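Local coordinates for GDSL-like protein (Roseburia intestinalis L1-82, PDB 6HFZ) that removes acetyl groups from complex beta-mannans of plant material, acting as a two-domain esterase with a GDSL-like, SGNH-hydrolase catalytic domain, at residues T120-V125 / P229-T234; T114-E119 / N233-S238; R160-P165 / D225-L230. All coordinates share one frame; numbering follows the deposited sequence. Where two conformers were deposited one is given.

Contact 1 of 3, residues T120-V125 / P229-T234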
# COMPACT_ATOMS: atom_id res chain seq x y z
N THR A 120 1.43 -7.53 -8.31
CA THR A 120 0.75 -6.30 -7.90
C THR A 120 1.77 -5.17 -7.70
O THR A 120 1.52 -4.02 -8.09
CB THR A 120 -0.19 -6.49 -6.70
OG1 THR A 120 0.61 -6.83 -5.56
CG2 THR A 120 -1.22 -7.58 -6.91
N TYR A 121 2.88 -5.43 -7.01
CA TYR A 121 3.93 -4.41 -6.83
C TYR A 121 4.51 -3.92 -8.17
O TYR A 121 4.77 -2.73 -8.32
CB TYR A 121 5.01 -5.01 -5.95
CG TYR A 121 6.01 -4.10 -5.31
CD1 TYR A 121 5.73 -3.53 -4.08
CD2 TYR A 121 7.30 -4.01 -5.81
CE1 TYR A 121 6.69 -2.83 -3.39
CE2 TYR A 121 8.27 -3.31 -5.13
CZ TYR A 121 7.96 -2.71 -3.92
OH TYR A 121 8.91 -2.07 -3.17
N GLU A 122 4.69 -4.83 -9.14
CA GLU A 122 5.16 -4.41 -10.45
C GLU A 122 4.16 -3.42 -11.09
O GLU A 122 4.59 -2.38 -11.63
CB GLU A 122 5.43 -5.58 -11.40
CG GLU A 122 5.91 -5.07 -12.74
CD GLU A 122 6.57 -6.11 -13.63
OE1 GLU A 122 7.60 -5.75 -14.30
OE2 GLU A 122 6.13 -7.24 -13.62
N GLY A 123 2.85 -3.73 -11.04
CA GLY A 123 1.82 -2.83 -11.52
C GLY A 123 1.90 -1.47 -10.86
O GLY A 123 1.81 -0.46 -11.53
N LEU A 124 2.08 -1.46 -9.52
CA LEU A 124 2.18 -0.20 -8.79
C LEU A 124 3.41 0.59 -9.24
O LEU A 124 3.31 1.85 -9.53
CB LEU A 124 2.24 -0.49 -7.29
CG LEU A 124 2.54 0.75 -6.44
CD1 LEU A 124 1.43 1.81 -6.56
CD2 LEU A 124 2.76 0.36 -4.97
N VAL A 125 4.57 -0.07 -9.28
CA VAL A 125 5.81 0.59 -9.66
C VAL A 125 5.69 1.19 -11.08
O VAL A 125 6.09 2.34 -11.34
CB VAL A 125 7.04 -0.34 -9.50
CG1 VAL A 125 8.28 0.23 -10.17
CG2 VAL A 125 7.31 -0.69 -8.05
N PRO A 229 7.47 -5.64 -18.90
CA PRO A 229 7.31 -6.16 -17.54
C PRO A 229 7.94 -7.54 -17.32
O PRO A 229 8.11 -8.31 -18.23
CB PRO A 229 5.80 -6.22 -17.30
CG PRO A 229 5.16 -6.02 -18.67
CD PRO A 229 6.20 -5.41 -19.58
N LEU A 230 8.37 -7.78 -16.08
CA LEU A 230 8.93 -9.03 -15.66
C LEU A 230 7.83 -10.07 -15.41
O LEU A 230 7.97 -11.22 -15.78
CB LEU A 230 9.74 -8.72 -14.39
CG LEU A 230 10.56 -9.87 -13.84
CD1 LEU A 230 11.59 -10.30 -14.90
CD2 LEU A 230 11.25 -9.46 -12.55
N THR A 231 6.70 -9.67 -14.80
CA THR A 231 5.56 -10.53 -14.57
C THR A 231 4.52 -10.35 -15.69
O THR A 231 4.73 -9.55 -16.60
CB THR A 231 4.95 -10.26 -13.18
OG1 THR A 231 4.19 -9.05 -13.26
CG2 THR A 231 6.03 -10.10 -12.13
N LYS A 232 3.39 -11.07 -15.58
CA LYS A 232 2.23 -10.88 -16.49
C LYS A 232 1.61 -9.47 -16.37
O LYS A 232 0.91 -9.02 -17.28
CB LYS A 232 1.14 -11.91 -16.17
CG LYS A 232 1.51 -13.35 -16.50
CD LYS A 232 0.31 -14.27 -16.34
CE LYS A 232 0.70 -15.73 -16.38
NZ LYS A 232 1.14 -16.16 -17.72
N ASN A 233 1.89 -8.78 -15.27
CA ASN A 233 1.59 -7.38 -15.07
C ASN A 233 0.09 -7.10 -15.30
O ASN A 233 -0.26 -6.10 -15.89
CB ASN A 233 2.45 -6.49 -15.95
CG ASN A 233 2.26 -5.03 -15.66
OD1 ASN A 233 2.21 -4.63 -14.48
ND2 ASN A 233 2.12 -4.24 -16.71
N THR A 234 -0.78 -7.97 -14.77
CA THR A 234 -2.22 -7.82 -15.00
C THR A 234 -2.91 -6.91 -13.98
O THR A 234 -4.15 -6.89 -13.93
CB THR A 234 -2.88 -9.20 -15.13
OG1 THR A 234 -2.87 -9.91 -13.90
CG2 THR A 234 -2.23 -10.06 -16.19
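E122 reaches out from helix 115-129 and grips the loop 229-234 through the backbone amides of L230 and T231, joining the loop to this helix of the SGNH-hydrolase domain. Its CG lies anti to the backbone N (chi1 -180°), and the chain stays extended beyond it, carrying the carboxylate clear of the helix and into the loop. There the two oxygens meet consecutive N-H groups, each on its syn lone pair: L230 N lies 2.8 Å from E122 OE1, and T231 N lies 2.8 Å from E122 OE2. Both bonds are fairly straight, about 160° at the hydrogen. A third donor, the hydroxyl of T231, approaches nearly along the C-O axis, with T231 OG1 2.7 Å from E122 OE2. The side chains of E122 and T231 run antiparallel alongside each other. T231 OG1 also accepts from N233 N at 3.1 Å, closing an ST turn. Threonine therefore suits this place, since its one hydroxyl can donate to the glutamate and accept from its own loop. P229 packs beside the carboxylate, its CB 3.5 Å from E122 OE1. N233 runs at about a right angle to E122, its amide plane turned 57° from the carboxylate. Its OD1 lies 3.5 Å from CA of G123, where the helix offers hydrogens instead of a bulky side chain. N233 has positive phi, which asparagine tolerates well, and its ND2 is held by E236. Y162 adds a hydrogen bond to E122 OE1, giving each carboxylate oxygen two partners. A buried carboxylate held by four hydrogen bonds, two of them from backbone amides, is probably ionised, its negative charge stabilised by these donors.

Contact 2 of 3, residues T114-E119 / N233-S238; sequences TEHFME and NTYEKS
E119, Y235 and H116 make most of this buried contact, in which the first turn of helix 115-129 of the SGNH-hydrolase domain meets the segment leading into strand 237-241 of the beta-sheet domain. E119 has its chain extended, and its OE2 takes two bonds from T234. The backbone amide comes in on the anti lone pair, T234 N to E119 OE2 being 2.9 Å, while the hydroxyl arrives from 41° above the carboxylate plane, with T234 OG1 2.6 Å from E119 OE2. Threonine suits the place by adding this hydroxyl to its amide. N288 also bonds T234 OG1, and H338 bonds E119 OE1, so partners from the beta domain complete this polar cluster. Glutamate suits its place by joining a polar end to an aliphatic stem: its CG lies at the edge of the Y235 ring, 4.0 Å from CD1, and the carboxylate plane stands 81° from that ring. H116 and Y235 cross at about a right angle, their ring planes 88° apart. The hydroxyl of Y235 meets the imidazole at its edge, with Y235 OH 3.3 Å from H116 CE1. E337 binds both H116 ND1 and Y235 OH, and Q85 holds H116 NE2. A water bridges the segments: it donates to backbone E119 O and side-chain N233 OD1, and accepts from Y235 N at 2.8 Å.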
# COMPACT_ATOMS: atom_id res chain seq x y z
N THR A 114 5.26 -13.45 -2.38
CA THR A 114 4.66 -14.40 -3.29
C THR A 114 4.65 -13.80 -4.67
O THR A 114 4.71 -12.58 -4.81
CB THR A 114 3.22 -14.79 -2.88
OG1 THR A 114 2.38 -13.64 -2.95
CG2 THR A 114 3.17 -15.48 -1.53
N GLU A 115 4.44 -14.65 -5.68
CA GLU A 115 4.42 -14.19 -7.07
C GLU A 115 3.24 -13.24 -7.33
O GLU A 115 3.39 -12.33 -8.12
CB GLU A 115 4.41 -15.38 -8.02
CG GLU A 115 5.70 -16.15 -7.94
CD GLU A 115 6.62 -16.01 -9.14
OE1 GLU A 115 6.48 -15.01 -9.91
OE2 GLU A 115 7.45 -16.93 -9.32
N HIS A 116 2.13 -13.47 -6.63
CA HIS A 116 0.95 -12.59 -6.69
C HIS A 116 1.34 -11.15 -6.34
O HIS A 116 1.01 -10.24 -7.09
CB HIS A 116 -0.14 -13.13 -5.75
CG HIS A 116 -1.28 -12.20 -5.58
ND1 HIS A 116 -2.24 -12.00 -6.57
CD2 HIS A 116 -1.60 -11.35 -4.57
CE1 HIS A 116 -3.09 -11.08 -6.16
NE2 HIS A 116 -2.73 -10.68 -4.94
N PHE A 117 2.00 -10.95 -5.19
CA PHE A 117 2.43 -9.63 -4.75
C PHE A 117 3.59 -9.08 -5.59
O PHE A 117 3.70 -7.85 -5.76
CB PHE A 117 2.66 -9.64 -3.23
CG PHE A 117 1.35 -9.67 -2.47
CD1 PHE A 117 0.48 -8.59 -2.50
CD2 PHE A 117 0.98 -10.79 -1.74
CE1 PHE A 117 -0.75 -8.65 -1.85
CE2 PHE A 117 -0.23 -10.84 -1.05
CZ PHE A 117 -1.09 -9.76 -1.11
N MSE A 118 4.44 -9.94 -6.15
CA MSE A 118 5.41 -9.46 -7.13
C MSE A 118 4.67 -8.78 -8.28
O MSE A 118 5.08 -7.71 -8.75
CB MSE A 118 6.40 -10.48 -7.70
CG MSE A 118 7.51 -9.72 -8.38
SE MSE A 118 9.02 -10.92 -8.81
CE MSE A 118 7.96 -12.53 -9.22
N GLU A 119 3.57 -9.40 -8.71
CA GLU A 119 2.79 -8.89 -9.84
C GLU A 119 2.07 -7.58 -9.49
O GLU A 119 2.12 -6.62 -10.26
CB GLU A 119 1.82 -9.97 -10.33
CG GLU A 119 1.17 -9.61 -11.65
CD GLU A 119 0.24 -10.66 -12.26
OE1 GLU A 119 0.10 -11.76 -11.69
OE2 GLU A 119 -0.36 -10.37 -13.29
N ASN A 233 1.89 -8.78 -15.27
CA ASN A 233 1.59 -7.38 -15.07
C ASN A 233 0.09 -7.10 -15.30
O ASN A 233 -0.26 -6.10 -15.89
CB ASN A 233 2.45 -6.49 -15.95
CG ASN A 233 2.26 -5.03 -15.66
OD1 ASN A 233 2.21 -4.63 -14.48
ND2 ASN A 233 2.12 -4.24 -16.71
N THR A 234 -0.78 -7.97 -14.77
CA THR A 234 -2.22 -7.82 -15.00
C THR A 234 -2.91 -6.91 -13.98
O THR A 234 -4.15 -6.89 -13.93
CB THR A 234 -2.88 -9.20 -15.13
OG1 THR A 234 -2.87 -9.91 -13.90
CG2 THR A 234 -2.23 -10.06 -16.19
N TYR A 235 -2.15 -6.19 -13.13
CA TYR A 235 -2.76 -5.29 -12.11
C TYR A 235 -2.44 -3.82 -12.40
O TYR A 235 -2.97 -2.95 -11.71
CB TYR A 235 -2.36 -5.68 -10.68
CG TYR A 235 -3.00 -6.95 -10.20
CD1 TYR A 235 -2.38 -8.16 -10.42
CD2 TYR A 235 -4.24 -6.97 -9.57
CE1 TYR A 235 -2.96 -9.35 -9.99
CE2 TYR A 235 -4.81 -8.14 -9.11
CZ TYR A 235 -4.16 -9.34 -9.33
OH TYR A 235 -4.72 -10.52 -8.95
N GLU A 236 -1.66 -3.51 -13.44
CA GLU A 236 -1.28 -2.14 -13.72
C GLU A 236 -2.51 -1.24 -13.94
O GLU A 236 -2.52 -0.08 -13.50
CB GLU A 236 -0.30 -2.00 -14.87
CG GLU A 236 0.39 -0.63 -14.90
CD GLU A 236 1.40 -0.36 -16.02
OE1 GLU A 236 1.73 0.84 -16.25
OE2 GLU A 236 1.85 -1.34 -16.65
N LYS A 237 -3.51 -1.74 -14.65
CA LYS A 237 -4.79 -1.09 -14.69
C LYS A 237 -5.67 -1.76 -13.63
O LYS A 237 -6.02 -2.92 -13.76
CB LYS A 237 -5.41 -1.18 -16.10
CG LYS A 237 -6.74 -0.46 -16.17
CD LYS A 237 -7.35 -0.23 -17.55
CE LYS A 237 -8.63 0.57 -17.42
NZ LYS A 237 -9.62 0.19 -18.46
N SER A 238 -5.97 -1.04 -12.56
CA SER A 238 -6.75 -1.54 -11.44
C SER A 238 -7.80 -0.49 -11.08
O SER A 238 -7.44 0.61 -10.69
CB SER A 238 -5.89 -1.87 -10.22
OG SER A 238 -5.12 -3.05 -10.38
O HOH W 1 0.57 -5.73 -12.50

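Contact 3 of 3, residues R160-P165 / D225-L230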
# COMPACT_ATOMS: atom_id res chain seq x y z
N ARG A 160 15.41 -4.25 -9.21
CA ARG A 160 16.57 -4.45 -10.10
C ARG A 160 16.07 -4.36 -11.56
O ARG A 160 16.78 -3.77 -12.43
CB ARG A 160 17.25 -5.79 -9.76
CG ARG A 160 18.06 -5.76 -8.47
CD ARG A 160 18.83 -7.04 -8.20
NE ARG A 160 17.99 -8.20 -8.13
CZ ARG A 160 17.40 -8.64 -7.02
NH1 ARG A 160 17.52 -7.98 -5.87
NH2 ARG A 160 16.77 -9.79 -7.08
N HIS A 161 14.85 -4.85 -11.80
CA HIS A 161 14.25 -4.84 -13.17
C HIS A 161 14.15 -3.39 -13.68
O HIS A 161 14.42 -3.13 -14.87
CB HIS A 161 12.90 -5.54 -13.24
CG HIS A 161 12.45 -5.83 -14.65
ND1 HIS A 161 13.11 -6.75 -15.43
CD2 HIS A 161 11.44 -5.33 -15.40
CE1 HIS A 161 12.53 -6.80 -16.63
NE2 HIS A 161 11.48 -5.95 -16.63
N TYR A 162 13.80 -2.44 -12.81
CA TYR A 162 13.54 -1.02 -13.24
C TYR A 162 14.71 -0.11 -12.88
O TYR A 162 14.58 1.09 -13.09
CB TYR A 162 12.21 -0.50 -12.67
CG TYR A 162 11.06 -1.26 -13.28
CD1 TYR A 162 10.64 -0.92 -14.55
CD2 TYR A 162 10.48 -2.36 -12.67
CE1 TYR A 162 9.64 -1.63 -15.19
CE2 TYR A 162 9.46 -3.07 -13.29
CZ TYR A 162 9.05 -2.70 -14.57
OH TYR A 162 8.09 -3.42 -15.24
N ASN A 163 15.79 -0.67 -12.29
CA ASN A 163 16.95 0.12 -11.85
C ASN A 163 16.54 1.18 -10.83
O ASN A 163 16.96 2.36 -10.92
CB ASN A 163 17.68 0.68 -13.07
CG ASN A 163 18.43 -0.42 -13.80
OD1 ASN A 163 19.40 -0.95 -13.28
ND2 ASN A 163 17.98 -0.79 -14.99
N LEU A 164 15.73 0.77 -9.83
CA LEU A 164 15.30 1.68 -8.80
C LEU A 164 16.16 1.56 -7.56
O LEU A 164 16.50 0.45 -7.14
CB LEU A 164 13.84 1.42 -8.42
CG LEU A 164 12.82 1.64 -9.53
CD1 LEU A 164 11.42 1.26 -9.05
CD2 LEU A 164 12.84 3.06 -9.99
N PRO A 165 16.48 2.70 -6.94
CA PRO A 165 17.15 2.68 -5.63
C PRO A 165 16.25 2.03 -4.58
O PRO A 165 15.03 2.22 -4.62
CB PRO A 165 17.44 4.14 -5.32
CG PRO A 165 16.56 4.95 -6.24
CD PRO A 165 16.22 4.05 -7.42
N ASP A 225 16.44 2.57 -20.62
CA ASP A 225 15.27 2.30 -21.41
C ASP A 225 14.23 1.60 -20.52
O ASP A 225 14.55 0.71 -19.70
CB ASP A 225 15.57 1.42 -22.61
CG ASP A 225 16.47 2.10 -23.64
OD1 ASP A 225 16.42 3.35 -23.74
OD2 ASP A 225 17.21 1.38 -24.32
N TYR A 226 12.98 2.01 -20.71
CA TYR A 226 11.88 1.47 -19.90
C TYR A 226 11.56 0.07 -20.38
O TYR A 226 11.12 -0.10 -21.54
CB TYR A 226 10.65 2.37 -19.99
CG TYR A 226 9.49 1.93 -19.14
CD1 TYR A 226 9.62 1.83 -17.77
CD2 TYR A 226 8.24 1.73 -19.70
CE1 TYR A 226 8.54 1.49 -16.97
CE2 TYR A 226 7.15 1.38 -18.91
CZ TYR A 226 7.31 1.23 -17.54
OH TYR A 226 6.24 0.93 -16.75
N PRO A 227 11.76 -0.97 -19.55
CA PRO A 227 11.65 -2.33 -20.04
C PRO A 227 10.22 -2.89 -20.06
O PRO A 227 9.33 -2.37 -19.33
CB PRO A 227 12.53 -3.08 -19.04
CG PRO A 227 12.29 -2.36 -17.74
CD PRO A 227 12.22 -0.90 -18.14
N ALA A 228 10.03 -3.96 -20.85
CA ALA A 228 8.86 -4.81 -20.81
C ALA A 228 8.70 -5.38 -19.40
O ALA A 228 9.72 -5.61 -18.73
CB ALA A 228 8.99 -5.94 -21.81
N PRO A 229 7.47 -5.64 -18.90
CA PRO A 229 7.31 -6.16 -17.54
C PRO A 229 7.94 -7.54 -17.32
O PRO A 229 8.11 -8.31 -18.23
CB PRO A 229 5.80 -6.22 -17.30
CG PRO A 229 5.16 -6.02 -18.67
CD PRO A 229 6.20 -5.41 -19.58
N LEU A 230 8.37 -7.78 -16.08
CA LEU A 230 8.93 -9.03 -15.66
C LEU A 230 7.83 -10.07 -15.41
O LEU A 230 7.97 -11.22 -15.78
CB LEU A 230 9.74 -8.72 -14.39
CG LEU A 230 10.56 -9.87 -13.84
CD1 LEU A 230 11.59 -10.30 -14.90
CD2 LEU A 230 11.25 -9.46 -12.55
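The C-terminal end of helix 152-161 presents H161 and Y162 to the proline-rich loop 225-230. H161 carries the polar link: its NE2 donates to A228 O at 2.8 Å, with an N-H...O angle of 178°. The carbonyl oxygen lies at the imidazole edge, in the ring plane, so the ring points its N-H straight at it. CG of H161 is anti to its backbone N (chi1 -166°), which sets CG, and with it the base of the ring, on the loop side. L230 then closes over one face of the ring, its CB 3.8 Å from the centroid of the H161 imidazole and almost on the ring normal, a CH-pi contact. Beside it, CD1 of L230 reaches to 3.9 Å from H161 ND1. Leucine thus supplies an apolar cover for the flat group without competing for its N-H.

The chain leaves the helix through a Schellman motif, in which N163 takes positive phi, a conformation asparagine adopts readily, and turns off toward strand 166-168 of the central sheet. The facing residues P227, A228 and P229 have polyproline II-like backbone angles. Prolines fit such an extended run, and the ring of P227 gives Y162 an apolar surface to pack against. CG of P227 approaches the Y162 ring obliquely, 3.7 Å from CE1, and also sits close to H161 O. Y226 crosses Y162 obliquely too, with ring planes 38° apart and the CE1 of Y226 lying 3.8 Å from the CE1 of Y162. Within its own segment, Y162 has H161 CD2 above one face, offset toward the rim. The phenol end of Y162 passes P229, its OH 3.7 Å from P229 CA, and there R126 and E122 bond it; R126 NH1 also bonds P227 O.

Helix 115-129 is common to contacts 1 and 2, whose centres are only about 5 Å apart; contact 3, at the end of helix 152-161, lies about 11 Å from contact 1 and about 15 Å from contact 2, centre to centre. Along the chain, the first segments come in the order 114-119, 120-125, 160-165, and their partners follow in reverse, 225-230, 229-234, 233-238. The nested pairs therefore fasten along the SGNH-hydrolase domain one continuous stretch, 225-238, which leads into strand 237-241. Contacts 1 and 3 share P229 and L230, contacts 1 and 2 share N233 and T234. Laid down this way, the stretch probably helps fix how the beta-sheet domain sits against the catalytic domain.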